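Local coordinates for 5'-Methylthioadenosine Nucleosidase (Arabidopsis thaliana, PDB 2H8G), which is a nucleosidase of the phosphorylase superfamily, an alpha/beta protein with adenine bound in a pocket beside its central mixed beta sheet, at residues A[111-116]-A[217-222]; A[29-34]-A[74-79]; A[133-138]-A[155-160]; A[33-38]-A[88-93]. All blocks are in the same frame, centred on the assembly; numbering follows the deposited sequence.

Contact 1: residues A[111-116]-A[217-222]; sequences IINAGT and VVFLKA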
loop_
_atom_site.group_PDB
_atom_site.type_symbol
_atom_site.label_atom_id
_atom_site.label_comp_id
_atom_site.label_asym_id
_atom_site.label_seq_id
_atom_site.Cartn_x
_atom_site.Cartn_y
_atom_site.Cartn_z
ATOM N N ILE A 111 -9.453 6.536 -14.451
ATOM C CA ILE A 111 -9.827 6.137 -13.101
ATOM C C ILE A 111 -10.260 7.369 -12.324
ATOM O O ILE A 111 -9.664 8.430 -12.458
ATOM C CB ILE A 111 -8.631 5.512 -12.354
ATOM C CG1 ILE A 111 -8.193 4.226 -13.049
ATOM C CG2 ILE A 111 -9.007 5.238 -10.900
ATOM C CD1 ILE A 111 -6.837 3.737 -12.607
ATOM N N ILE A 112 -11.313 7.231 -11.529
ATOM C CA ILE A 112 -11.770 8.337 -10.703
ATOM C C ILE A 112 -11.761 7.852 -9.263
ATOM O O ILE A 112 -12.466 6.904 -8.924
ATOM C CB ILE A 112 -13.217 8.779 -11.030
ATOM C CG1 ILE A 112 -13.325 9.218 -12.492
ATOM C CG2 ILE A 112 -13.623 9.925 -10.096
ATOM C CD1 ILE A 112 -14.735 9.600 -12.907
ATOM N N ASN A 113 -10.937 8.477 -8.428
ATOM C CA ASN A 113 -10.878 8.132 -7.011
ATOM C C ASN A 113 -11.812 9.138 -6.345
ATOM O O ASN A 113 -11.497 10.318 -6.254
ATOM C CB ASN A 113 -9.448 8.300 -6.476
ATOM C CG ASN A 113 -9.348 8.071 -4.973
ATOM O OD1 ASN A 113 -8.539 8.708 -4.294
ATOM N ND2 ASN A 113 -10.156 7.147 -4.451
ATOM N N ALA A 114 -12.980 8.674 -5.914
ATOM C CA ALA A 114 -13.952 9.556 -5.280
ATOM C C ALA A 114 -14.123 9.174 -3.824
ATOM O O ALA A 114 -14.210 7.994 -3.493
ATOM C CB ALA A 114 -15.296 9.461 -6.010
ATOM N N GLY A 115 -14.160 10.173 -2.948
ATOM C CA GLY A 115 -14.332 9.886 -1.539
ATOM C C GLY A 115 -14.332 11.137 -0.691
ATOM O O GLY A 115 -14.158 12.249 -1.198
ATOM N N THR A 116 -14.544 10.940 0.606
ATOM C CA THR A 116 -14.557 12.022 1.573
ATOM C C THR A 116 -13.131 12.343 2.011
ATOM O O THR A 116 -12.212 11.541 1.838
ATOM C CB THR A 116 -15.407 11.647 2.805
ATOM O OG1 THR A 116 -15.008 10.364 3.303
ATOM C CG2 THR A 116 -16.871 11.606 2.434
ATOM N N VAL A 217 -5.752 9.460 -14.079
ATOM C CA VAL A 217 -6.545 9.411 -12.859
ATOM C C VAL A 217 -6.990 10.799 -12.409
ATOM O O VAL A 217 -6.228 11.769 -12.459
ATOM C CB VAL A 217 -5.780 8.705 -11.710
ATOM C CG1 VAL A 217 -4.501 9.448 -11.398
ATOM C CG2 VAL A 217 -6.659 8.620 -10.467
ATOM N N VAL A 218 -8.251 10.879 -11.997
ATOM C CA VAL A 218 -8.853 12.118 -11.514
ATOM C C VAL A 218 -9.375 11.852 -10.107
ATOM O O VAL A 218 -9.679 10.709 -9.761
ATOM C CB VAL A 218 -10.018 12.561 -12.432
ATOM C CG1 VAL A 218 -10.795 13.712 -11.800
ATOM C CG2 VAL A 218 -9.463 12.988 -13.788
ATOM N N PHE A 219 -9.454 12.899 -9.292
ATOM C CA PHE A 219 -9.927 12.753 -7.922
ATOM C C PHE A 219 -11.077 13.686 -7.593
ATOM O O PHE A 219 -11.053 14.865 -7.944
ATOM C CB PHE A 219 -8.805 13.042 -6.914
ATOM C CG PHE A 219 -7.549 12.253 -7.148
ATOM C CD1 PHE A 219 -6.652 12.634 -8.138
ATOM C CD2 PHE A 219 -7.266 11.124 -6.386
ATOM C CE1 PHE A 219 -5.486 11.899 -8.366
ATOM C CE2 PHE A 219 -6.109 10.386 -6.607
ATOM C CZ PHE A 219 -5.219 10.774 -7.597
ATOM N N LEU A 220 -12.089 13.147 -6.924
ATOM C CA LEU A 220 -13.221 13.943 -6.470
ATOM C C LEU A 220 -13.182 13.728 -4.966
ATOM O O LEU A 220 -13.404 12.615 -4.482
ATOM C CB LEU A 220 -14.537 13.430 -7.054
ATOM C CG LEU A 220 -14.646 13.529 -8.577
ATOM C CD1 LEU A 220 -15.963 12.920 -9.029
ATOM C CD2 LEU A 220 -14.547 14.987 -9.015
ATOM N N LYS A 221 -12.865 14.784 -4.228
ATOM C CA LYS A 221 -12.747 14.678 -2.779
ATOM C C LYS A 221 -13.698 15.640 -2.084
ATOM O O LYS A 221 -13.592 16.859 -2.235
ATOM C CB LYS A 221 -11.293 14.948 -2.371
ATOM C CG LYS A 221 -10.310 13.897 -2.915
ATOM C CD LYS A 221 -10.409 12.575 -2.156
ATOM C CE LYS A 221 -9.709 11.435 -2.907
ATOM N NZ LYS A 221 -9.571 10.210 -2.064
ATOM N N ALA A 222 -14.634 15.068 -1.331
ATOM C CA ALA A 222 -15.655 15.837 -0.628
ATOM C C ALA A 222 -15.288 16.055 0.839
ATOM O O ALA A 222 -15.070 15.101 1.589
ATOM C CB ALA A 222 -16.991 15.121 -0.743
HETATM O O HOH W 1 -10.337 7.134 -1.412
HETATM O O HOH W 2 -11.413 9.771 -0.022
#

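Contact 2: residues A[29-34]-A[74-79]; sequences VVFVIA and INVVCP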
loop_
_atom_site.group_PDB
_atom_site.type_symbol
_atom_site.label_atom_id
_atom_site.label_comp_id
_atom_site.label_asym_id
_atom_site.label_seq_id
_atom_site.Cartn_x
_atom_site.Cartn_y
_atom_site.Cartn_z
ATOM N N VAL A 29 -14.958 3.597 -17.491
ATOM C CA VAL A 29 -14.472 4.365 -16.355
ATOM C C VAL A 29 -14.541 3.495 -15.114
ATOM O O VAL A 29 -15.508 2.761 -14.920
ATOM C CB VAL A 29 -15.346 5.611 -16.103
ATOM C CG1 VAL A 29 -14.811 6.391 -14.904
ATOM C CG2 VAL A 29 -15.384 6.484 -17.347
ATOM N N VAL A 30 -13.511 3.570 -14.279
ATOM C CA VAL A 30 -13.497 2.815 -13.036
ATOM C C VAL A 30 -13.410 3.793 -11.877
ATOM O O VAL A 30 -12.528 4.653 -11.851
ATOM C CB VAL A 30 -12.282 1.861 -12.927
ATOM C CG1 VAL A 30 -12.157 1.342 -11.498
ATOM C CG2 VAL A 30 -12.443 0.686 -13.882
ATOM N N PHE A 31 -14.351 3.683 -10.946
ATOM C CA PHE A 31 -14.335 4.515 -9.749
ATOM C C PHE A 31 -13.714 3.657 -8.659
ATOM O O PHE A 31 -14.129 2.515 -8.460
ATOM C CB PHE A 31 -15.747 4.880 -9.275
ATOM C CG PHE A 31 -16.361 6.048 -9.991
ATOM C CD1 PHE A 31 -16.936 5.889 -11.248
ATOM C CD2 PHE A 31 -16.388 7.308 -9.396
ATOM C CE1 PHE A 31 -17.531 6.969 -11.903
ATOM C CE2 PHE A 31 -16.981 8.396 -10.044
ATOM C CZ PHE A 31 -17.554 8.223 -11.299
ATOM N N VAL A 32 -12.708 4.191 -7.973
ATOM C CA VAL A 32 -12.090 3.479 -6.865
ATOM C C VAL A 32 -12.609 4.237 -5.652
ATOM O O VAL A 32 -12.327 5.426 -5.490
ATOM C CB VAL A 32 -10.554 3.555 -6.912
ATOM C CG1 VAL A 32 -9.974 2.979 -5.628
ATOM C CG2 VAL A 32 -10.035 2.776 -8.117
ATOM N N ILE A 33 -13.401 3.556 -4.827
ATOM C CA ILE A 33 -14.010 4.166 -3.645
ATOM C C ILE A 33 -13.736 3.306 -2.415
ATOM O O ILE A 33 -14.073 2.123 -2.377
ATOM C CB ILE A 33 -15.532 4.336 -3.871
ATOM C CG1 ILE A 33 -15.756 5.169 -5.142
ATOM C CG2 ILE A 33 -16.181 5.006 -2.667
ATOM C CD1 ILE A 33 -17.213 5.409 -5.503
ATOM N N ALA A 34 -13.130 3.920 -1.403
ATOM C CA ALA A 34 -12.747 3.217 -0.183
ATOM C C ALA A 34 -13.865 2.678 0.700
ATOM O O ALA A 34 -13.759 1.564 1.215
ATOM C CB ALA A 34 -11.845 4.109 0.651
ATOM N N ILE A 74 -19.570 1.712 -16.760
ATOM C CA ILE A 74 -19.180 2.209 -15.450
ATOM C C ILE A 74 -18.901 1.083 -14.472
ATOM O O ILE A 74 -19.744 0.218 -14.245
ATOM C CB ILE A 74 -20.270 3.114 -14.843
ATOM C CG1 ILE A 74 -20.585 4.262 -15.802
ATOM C CG2 ILE A 74 -19.802 3.659 -13.496
ATOM C CD1 ILE A 74 -21.689 5.171 -15.318
ATOM N N ASN A 75 -17.706 1.104 -13.896
ATOM C CA ASN A 75 -17.315 0.106 -12.918
ATOM C C ASN A 75 -16.977 0.843 -11.629
ATOM O O ASN A 75 -16.344 1.896 -11.657
ATOM C CB ASN A 75 -16.091 -0.677 -13.407
ATOM C CG ASN A 75 -16.405 -1.571 -14.594
ATOM O OD1 ASN A 75 -15.745 -1.502 -15.633
ATOM N ND2 ASN A 75 -17.412 -2.421 -14.443
ATOM N N VAL A 76 -17.439 0.313 -10.505
ATOM C CA VAL A 76 -17.150 0.913 -9.206
ATOM C C VAL A 76 -16.549 -0.192 -8.350
ATOM O O VAL A 76 -17.166 -1.239 -8.161
ATOM C CB VAL A 76 -18.427 1.445 -8.518
ATOM C CG1 VAL A 76 -18.080 2.004 -7.142
ATOM C CG2 VAL A 76 -19.064 2.526 -9.374
ATOM N N VAL A 77 -15.344 0.033 -7.838
ATOM C CA VAL A 77 -14.686 -0.974 -7.022
ATOM C C VAL A 77 -14.385 -0.467 -5.620
ATOM O O VAL A 77 -13.938 0.667 -5.437
ATOM C CB VAL A 77 -13.383 -1.458 -7.689
ATOM C CG1 VAL A 77 -13.699 -2.029 -9.059
ATOM C CG2 VAL A 77 -12.393 -0.310 -7.813
ATOM N N CYS A 78 -14.651 -1.321 -4.635
ATOM C CA CYS A 78 -14.433 -1.000 -3.229
ATOM C C CYS A 78 -13.662 -2.138 -2.580
ATOM O O CYS A 78 -13.874 -3.304 -2.918
ATOM C CB CYS A 78 -15.772 -0.845 -2.507
ATOM S SG CYS A 78 -16.893 0.352 -3.242
ATOM N N PRO A 79 -12.767 -1.819 -1.630
ATOM C CA PRO A 79 -11.967 -2.833 -0.936
ATOM C C PRO A 79 -12.826 -3.795 -0.116
ATOM O O PRO A 79 -12.394 -4.900 0.215
ATOM C CB PRO A 79 -11.019 -1.996 -0.076
ATOM C CG PRO A 79 -11.818 -0.764 0.208
ATOM C CD PRO A 79 -12.440 -0.468 -1.138
#

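Contact 3: residues A[133-138]-A[155-160]; sequences VSDVVF and LRQAFS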
loop_
_atom_site.group_PDB
_atom_site.type_symbol
_atom_site.label_atom_id
_atom_site.label_comp_id
_atom_site.label_asym_id
_atom_site.label_seq_id
_atom_site.Cartn_x
_atom_site.Cartn_y
_atom_site.Cartn_z
ATOM N N VAL A 133 -8.850 17.394 -7.558
ATOM C CA VAL A 133 -7.453 17.496 -7.130
ATOM C C VAL A 133 -6.460 17.829 -8.245
ATOM O O VAL A 133 -6.534 17.263 -9.332
ATOM C CB VAL A 133 -7.012 16.178 -6.446
ATOM C CG1 VAL A 133 -5.521 16.211 -6.140
ATOM C CG2 VAL A 133 -7.809 15.974 -5.167
ATOM N N SER A 134 -5.527 18.738 -7.958
ATOM C CA SER A 134 -4.499 19.139 -8.922
ATOM C C SER A 134 -3.341 18.138 -8.916
ATOM O O SER A 134 -2.981 17.583 -9.954
ATOM C CB SER A 134 -3.976 20.543 -8.589
ATOM O OG SER A 134 -3.575 20.647 -7.234
ATOM N N ASP A 135 -2.747 17.935 -7.745
ATOM C CA ASP A 135 -1.669 16.966 -7.586
ATOM C C ASP A 135 -1.800 16.339 -6.210
ATOM O O ASP A 135 -2.566 16.815 -5.371
ATOM C CB ASP A 135 -0.280 17.599 -7.773
ATOM C CG ASP A 135 -0.066 18.836 -6.930
ATOM O OD1 ASP A 135 -0.723 18.981 -5.882
ATOM O OD2 ASP A 135 0.789 19.661 -7.317
ATOM N N VAL A 136 -1.051 15.270 -5.982
ATOM C CA VAL A 136 -1.143 14.552 -4.725
ATOM C C VAL A 136 0.219 14.152 -4.178
ATOM O O VAL A 136 1.156 13.914 -4.931
ATOM C CB VAL A 136 -2.021 13.294 -4.919
ATOM C CG1 VAL A 136 -1.358 12.345 -5.918
ATOM C CG2 VAL A 136 -2.277 12.623 -3.588
ATOM N N VAL A 137 0.314 14.097 -2.855
ATOM C CA VAL A 137 1.542 13.723 -2.167
ATOM C C VAL A 137 1.204 12.898 -0.931
ATOM O O VAL A 137 0.035 12.816 -0.539
ATOM C CB VAL A 137 2.322 14.975 -1.674
ATOM C CG1 VAL A 137 2.759 15.821 -2.854
ATOM C CG2 VAL A 137 1.455 15.800 -0.729
ATOM N N PHE A 138 2.228 12.279 -0.342
ATOM C CA PHE A 138 2.085 11.526 0.913
ATOM C C PHE A 138 2.714 12.401 1.995
ATOM O O PHE A 138 3.716 13.067 1.734
ATOM C CB PHE A 138 2.897 10.223 0.935
ATOM C CG PHE A 138 2.361 9.123 0.068
ATOM C CD1 PHE A 138 2.817 8.967 -1.232
ATOM C CD2 PHE A 138 1.453 8.198 0.574
ATOM C CE1 PHE A 138 2.388 7.898 -2.017
ATOM C CE2 PHE A 138 1.016 7.128 -0.202
ATOM C CZ PHE A 138 1.484 6.975 -1.497
ATOM N N LEU A 155 5.199 12.841 -5.121
ATOM C CA LEU A 155 4.401 13.827 -5.835
ATOM C C LEU A 155 3.952 13.301 -7.192
ATOM O O LEU A 155 4.763 12.804 -7.974
ATOM C CB LEU A 155 5.210 15.112 -6.044
ATOM C CG LEU A 155 4.572 16.171 -6.952
ATOM C CD1 LEU A 155 3.337 16.751 -6.286
ATOM C CD2 LEU A 155 5.587 17.275 -7.228
ATOM N N ARG A 156 2.654 13.396 -7.464
ATOM C CA ARG A 156 2.115 12.976 -8.752
ATOM C C ARG A 156 1.002 13.933 -9.150
ATOM O O ARG A 156 0.258 14.418 -8.303
ATOM C CB ARG A 156 1.609 11.530 -8.686
ATOM C CG ARG A 156 2.753 10.552 -8.446
ATOM C CD ARG A 156 2.469 9.149 -8.917
ATOM N NE ARG A 156 3.720 8.416 -9.108
ATOM C CZ ARG A 156 4.596 8.161 -8.140
ATOM N NH1 ARG A 156 4.360 8.572 -6.897
ATOM N NH2 ARG A 156 5.718 7.506 -8.413
ATOM N N GLN A 157 0.908 14.232 -10.441
ATOM C CA GLN A 157 -0.110 15.156 -10.921
ATOM C C GLN A 157 -1.342 14.393 -11.373
ATOM O O GLN A 157 -1.234 13.314 -11.948
ATOM C CB GLN A 157 0.428 15.971 -12.103
ATOM C CG GLN A 157 1.649 16.829 -11.798
ATOM C CD GLN A 157 1.335 18.015 -10.908
ATOM O OE1 GLN A 157 0.380 18.753 -11.150
ATOM N NE2 GLN A 157 2.149 18.213 -9.875
ATOM N N ALA A 158 -2.516 14.949 -11.096
ATOM C CA ALA A 158 -3.755 14.323 -11.528
ATOM C C ALA A 158 -3.884 14.639 -13.018
ATOM O O ALA A 158 -3.255 15.577 -13.512
ATOM C CB ALA A 158 -4.937 14.905 -10.753
ATOM N N PHE A 159 -4.682 13.856 -13.731
ATOM C CA PHE A 159 -4.876 14.073 -15.158
ATOM C C PHE A 159 -5.534 15.433 -15.354
ATOM O O PHE A 159 -6.461 15.787 -14.631
ATOM C CB PHE A 159 -5.766 12.971 -15.733
ATOM C CG PHE A 159 -5.868 12.992 -17.227
ATOM C CD1 PHE A 159 -4.785 12.619 -18.013
ATOM C CD2 PHE A 159 -7.050 13.376 -17.848
ATOM C CE1 PHE A 159 -4.876 12.625 -19.407
ATOM C CE2 PHE A 159 -7.151 13.387 -19.238
ATOM C CZ PHE A 159 -6.062 13.009 -20.017
ATOM N N SER A 160 -5.051 16.192 -16.332
ATOM C CA SER A 160 -5.589 17.519 -16.608
ATOM C C SER A 160 -6.982 17.469 -17.234
ATOM O O SER A 160 -7.183 16.845 -18.274
ATOM C CB SER A 160 -4.634 18.280 -17.531
ATOM O OG SER A 160 -5.059 19.619 -17.710
HETATM O O HOH W 3 -4.102 18.284 -12.521
#

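Contact 4: residues A[33-38]-A[88-93]; sequences IAMQAE and DSVGTV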
loop_
_atom_site.group_PDB
_atom_site.type_symbol
_atom_site.label_atom_id
_atom_site.label_comp_id
_atom_site.label_asym_id
_atom_site.label_seq_id
_atom_site.Cartn_x
_atom_site.Cartn_y
_atom_site.Cartn_z
ATOM N N ILE A 33 -13.401 3.556 -4.827
ATOM C CA ILE A 33 -14.010 4.166 -3.645
ATOM C C ILE A 33 -13.736 3.306 -2.415
ATOM O O ILE A 33 -14.073 2.123 -2.377
ATOM C CB ILE A 33 -15.532 4.336 -3.871
ATOM C CG1 ILE A 33 -15.756 5.169 -5.142
ATOM C CG2 ILE A 33 -16.181 5.006 -2.667
ATOM C CD1 ILE A 33 -17.213 5.409 -5.503
ATOM N N ALA A 34 -13.130 3.920 -1.403
ATOM C CA ALA A 34 -12.747 3.217 -0.183
ATOM C C ALA A 34 -13.865 2.678 0.700
ATOM O O ALA A 34 -13.759 1.564 1.215
ATOM C CB ALA A 34 -11.845 4.109 0.651
ATOM N N MET A 35 -14.916 3.465 0.896
ATOM C CA MET A 35 -16.024 3.049 1.759
ATOM C C MET A 35 -17.284 2.707 0.972
ATOM O O MET A 35 -17.677 3.437 0.069
ATOM C CB MET A 35 -16.340 4.160 2.762
ATOM C CG MET A 35 -15.149 4.587 3.606
ATOM S SD MET A 35 -15.549 5.959 4.714
ATOM C CE MET A 35 -16.335 5.082 6.067
ATOM N N GLN A 36 -17.923 1.595 1.326
ATOM C CA GLN A 36 -19.142 1.188 0.635
ATOM C C GLN A 36 -20.183 2.298 0.745
ATOM O O GLN A 36 -20.970 2.509 -0.177
ATOM C CB GLN A 36 -19.717 -0.094 1.248
ATOM C CG GLN A 36 -20.471 0.129 2.553
ATOM C CD GLN A 36 -21.496 -0.959 2.836
ATOM O OE1 GLN A 36 -22.330 -1.279 1.988
ATOM N NE2 GLN A 36 -21.442 -1.527 4.035
ATOM N N ALA A 37 -20.176 3.004 1.875
ATOM C CA ALA A 37 -21.123 4.089 2.121
ATOM C C ALA A 37 -20.912 5.259 1.170
ATOM O O ALA A 37 -21.835 6.032 0.912
ATOM C CB ALA A 37 -21.007 4.561 3.557
ATOM N N GLU A 38 -19.692 5.400 0.663
ATOM C CA GLU A 38 -19.384 6.474 -0.274
ATOM C C GLU A 38 -19.823 6.038 -1.672
ATOM O O GLU A 38 -20.175 6.867 -2.513
ATOM C CB GLU A 38 -17.871 6.764 -0.292
ATOM C CG GLU A 38 -17.268 7.197 1.043
ATOM C CD GLU A 38 -15.738 7.286 1.006
ATOM O OE1 GLU A 38 -15.095 6.356 0.476
ATOM O OE2 GLU A 38 -15.177 8.277 1.521
ATOM N N ASP A 88 -14.924 -1.169 6.633
ATOM C CA ASP A 88 -14.334 -0.927 5.318
ATOM C C ASP A 88 -12.821 -0.996 5.411
ATOM O O ASP A 88 -12.223 -0.452 6.341
ATOM C CB ASP A 88 -14.714 0.457 4.792
ATOM C CG ASP A 88 -16.153 0.542 4.343
ATOM O OD1 ASP A 88 -16.523 -0.149 3.369
ATOM O OD2 ASP A 88 -16.910 1.313 4.965
ATOM N N SER A 89 -12.210 -1.649 4.431
ATOM C CA SER A 89 -10.761 -1.800 4.393
ATOM C C SER A 89 -10.126 -0.553 3.794
ATOM O O SER A 89 -9.678 -0.557 2.646
ATOM C CB SER A 89 -10.391 -3.030 3.566
ATOM O OG SER A 89 -10.949 -4.204 4.138
ATOM N N VAL A 90 -10.096 0.509 4.591
ATOM C CA VAL A 90 -9.537 1.787 4.178
ATOM C C VAL A 90 -8.008 1.783 4.228
ATOM O O VAL A 90 -7.391 0.829 4.694
ATOM C CB VAL A 90 -10.062 2.938 5.082
ATOM C CG1 VAL A 90 -11.581 3.036 4.975
ATOM C CG2 VAL A 90 -9.659 2.699 6.532
ATOM N N GLY A 91 -7.404 2.858 3.736
ATOM C CA GLY A 91 -5.954 2.943 3.765
ATOM C C GLY A 91 -5.305 2.773 2.409
ATOM O O GLY A 91 -5.930 2.316 1.450
ATOM N N THR A 92 -4.021 3.111 2.343
ATOM C CA THR A 92 -3.278 3.049 1.090
ATOM C C THR A 92 -3.029 1.658 0.529
ATOM O O THR A 92 -3.059 1.469 -0.682
ATOM C CB THR A 92 -1.911 3.774 1.217
ATOM O OG1 THR A 92 -1.120 3.157 2.241
ATOM C CG2 THR A 92 -2.123 5.237 1.546
ATOM N N VAL A 93 -2.784 0.678 1.386
ATOM C CA VAL A 93 -2.521 -0.656 0.865
ATOM C C VAL A 93 -3.711 -1.260 0.119
ATOM O O VAL A 93 -3.572 -1.667 -1.033
ATOM C CB VAL A 93 -2.002 -1.589 1.981
ATOM C CG1 VAL A 93 -2.060 -3.039 1.539
ATOM C CG2 VAL A 93 -0.554 -1.214 2.299
HETATM O O HOH W 4 -15.079 -0.748 1.032
HETATM O O HOH W 5 -19.229 2.280 4.526
#

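Contact 1: residues A[111-116]-A[217-222]
I111, N113 and G115 reach V218, L220 and A222 through five backbone hydrogen bonds that fix two parallel strands in unbroken register, I111 beside V217 at one end and T116 beside A222 at the other. The local strand axes run 4.6 Å apart. CA-H...O contacts accompany these bonds, the shortest from T116 CA to A222 O at 3.1 Å.

Polar side chains meet on the face of N113 and K221. N113 CG stands anti to its backbone N (chi1 175°), and OD1 accepts K221 NZ at 2.9 Å, with the ammonium 47° out of the amide's carbonyl plane. That charge is buried, and its strongest partner is the carboxylate of D200, a residue of the adenine pocket; a water accepts from NZ and donates to T116 O. N113 ND2 is spent on V32 O of the next strand and on a second water, which suits asparagine, donor and acceptor at once. G115 puts no side chain on the face where the ammonium lies. These are inner strands of the mixed sheet of the phosphorylase superfamily fold, with helix 233-259 against T116, L220 and A222.

One aromatic contact joins the polar group: N113 OD1 sits in the plane of the F219 ring at its edge, 3.4 Å from CD2, and the amide is turned 81° from the ring. Apolar contacts fill the rest. I112 CG2 meets L220 CD1 at 3.9 Å on the face shared with A114, whose small CB suits its place beside L220 CB. On the N113 face I111 CB touches V217 CG2 at 4.1 Å.

Contact 2: residues A[29-34]-A[74-79]
V77 CG2 packs against V30 CG1, V32 CG2 and the carbonyl O of F31, in the tight part of this parallel pairing. V77 CG1 is anti to the carbonyl carbon (chi1 -59°), which leaves CG2 between the backbone N and the carbonyl carbon. There CG2 lies 3.4 Å from F31 O. The same methyl is 3.9 Å from V32 CG2. Beta-branched valine suits such a site, since its two methyls stay close to the strand. Helix 92-106 covers this face, touching V30, V32 and V77.

Close contacts also mark the far end. P79 has no N-H for I33 O, the next acceptor in the register; its CD lies 3.3 Å from I33 O instead, and P79 CG touches A34 O at 3.2 Å.

The other face belongs to V29, F31, I74 and V76. F31 CB nears V76 CG2, its ring edge is turned to N75 O, and I33 CD1 meets V76 CG1 at 3.9 Å. Helix 36-45 lies here against F31, I33 and C78, giving the helix-sheet-helix layering of this alpha/beta fold.

Packing is slacker toward the start of the strands. V29 and I74 are joined through V29 O and N75 N, but the V29 side chain comes no closer than 5.2 Å to any atom of 74-79. N75 is partly exposed: its CB lies against V30 CG2, and a polar amide suits the more open position.

Four backbone bonds carry the polar part. Since the side chains meet only through carbon and sulfur, register rests on the backbone and on the fit of branched chains, and ionisation should matter little here.

Contact 3: residues A[133-138]-A[155-160]
V133 O touches A158 CB at 3.2 Å, while the V133 side chain turns to F219 in the neighbouring strand. At S134 the chain rounds a corner, and S134 O is used twice: it accepts A158 N at 2.9 Å and also a water that bridges to A158 O. Alanine is small enough to sit inside this bend.

D135 follows, a non-hydrogen-bonded antiparallel partner of Q157. Its CB comes 3.3 Å from R156 O. D135 OD2 offers its anti lone pair to Q157 NE2 at 3.2 Å; the two side chains run side by side, pointing the same way, with carboxylate and amide planes 81° apart. The stronger partner of this buried carboxylate is R174, which forms a salt bridge with OD1.

V136 makes the hydrogen-bonded pair with R156. V136 N reaches R156 O at 2.8 Å, and R156 N returns to V136 O at 3.0 Å. V136 CG1 lies 3.5 Å from R156 O and near R156 CB; V136 also packs on helix 203-212. R156 makes long, weak ion pairs, with D211 and with D82 of the second subunit.

V137 CG1 then meets L155 CD1 at 3.6 Å, though L155 is exposed. Here the short strand 156-157 pairs antiparallel with strand 130-138, past its corner, in the mixed sheet of this phosphorylase-superfamily protein.

Contact 4: residues A[33-38]-A[88-93]
D88 reaches the start of helix 36-45 and touches A34, M35 and Q36 in turn. Its CB lies 3.9 Å from A34 O. CG is anti to the carbonyl carbon of D88 (chi1 -73°), and this puts CG 3.6 Å from M35 CA, against the backbone just before the helix. At the tip the two oxygens part company. OD1 accepts Q36 N at 3.0 Å in a nearly straight bond (169°), the N-H meeting it from above the carboxylate plane, 47° out of it. A water also donates to OD1 and to A34 O. OD2 faces M35 CB at 3.6 Å and takes a second water, 2.6 Å away, which receives A37 N.

Two N-H groups of the first turn are thus served, one directly and one through water, by an acidic residue from a distant part of the chain. M35 holds the N-cap position but has none of the side-chain oxygens that usually cap a helix; E38 OE1 accepts M35 N, as in one half of a capping box. The helix start would be expected to stabilise the negative charge of D88, an effect that solvent may weaken at this surface.

Beside the carboxylate the contact turns apolar: V90 CG1 meets M35 CG at 4.1 Å and lies near A34 CB. S89 centres an inverse gamma turn that leads into this valine, while V90 O takes a hydrogen bond with Y151 OH of the second subunit. G91, at the N-cap of helix 92-106, has a positive phi that suits glycine. M35 itself lies about 7 Å, side chain to ligand, from the bound adenine.

From the N terminus, strand 28-32 comes first, and its pairing with strand 72-78 closes the loop of contact 2. The chain from I33 and A34, shared with contact 4, enters helix 36-45; contact 4 then closes a slightly longer loop from the same start, bringing that helix beside the approach to helix 92-106. Both loops are complete before contact 1 opens. Contact 1 spans the largest loop, and contact 3 is nested within it. I112 is hydrogen-bonded through its backbone to V30 and V32, joining contacts 1 and 2 in one sheet, while V217 and F219 meet contact 3. E38 links contact 4 to T116. Contacts 2 and 3 lie about 19 Å apart, centre to centre.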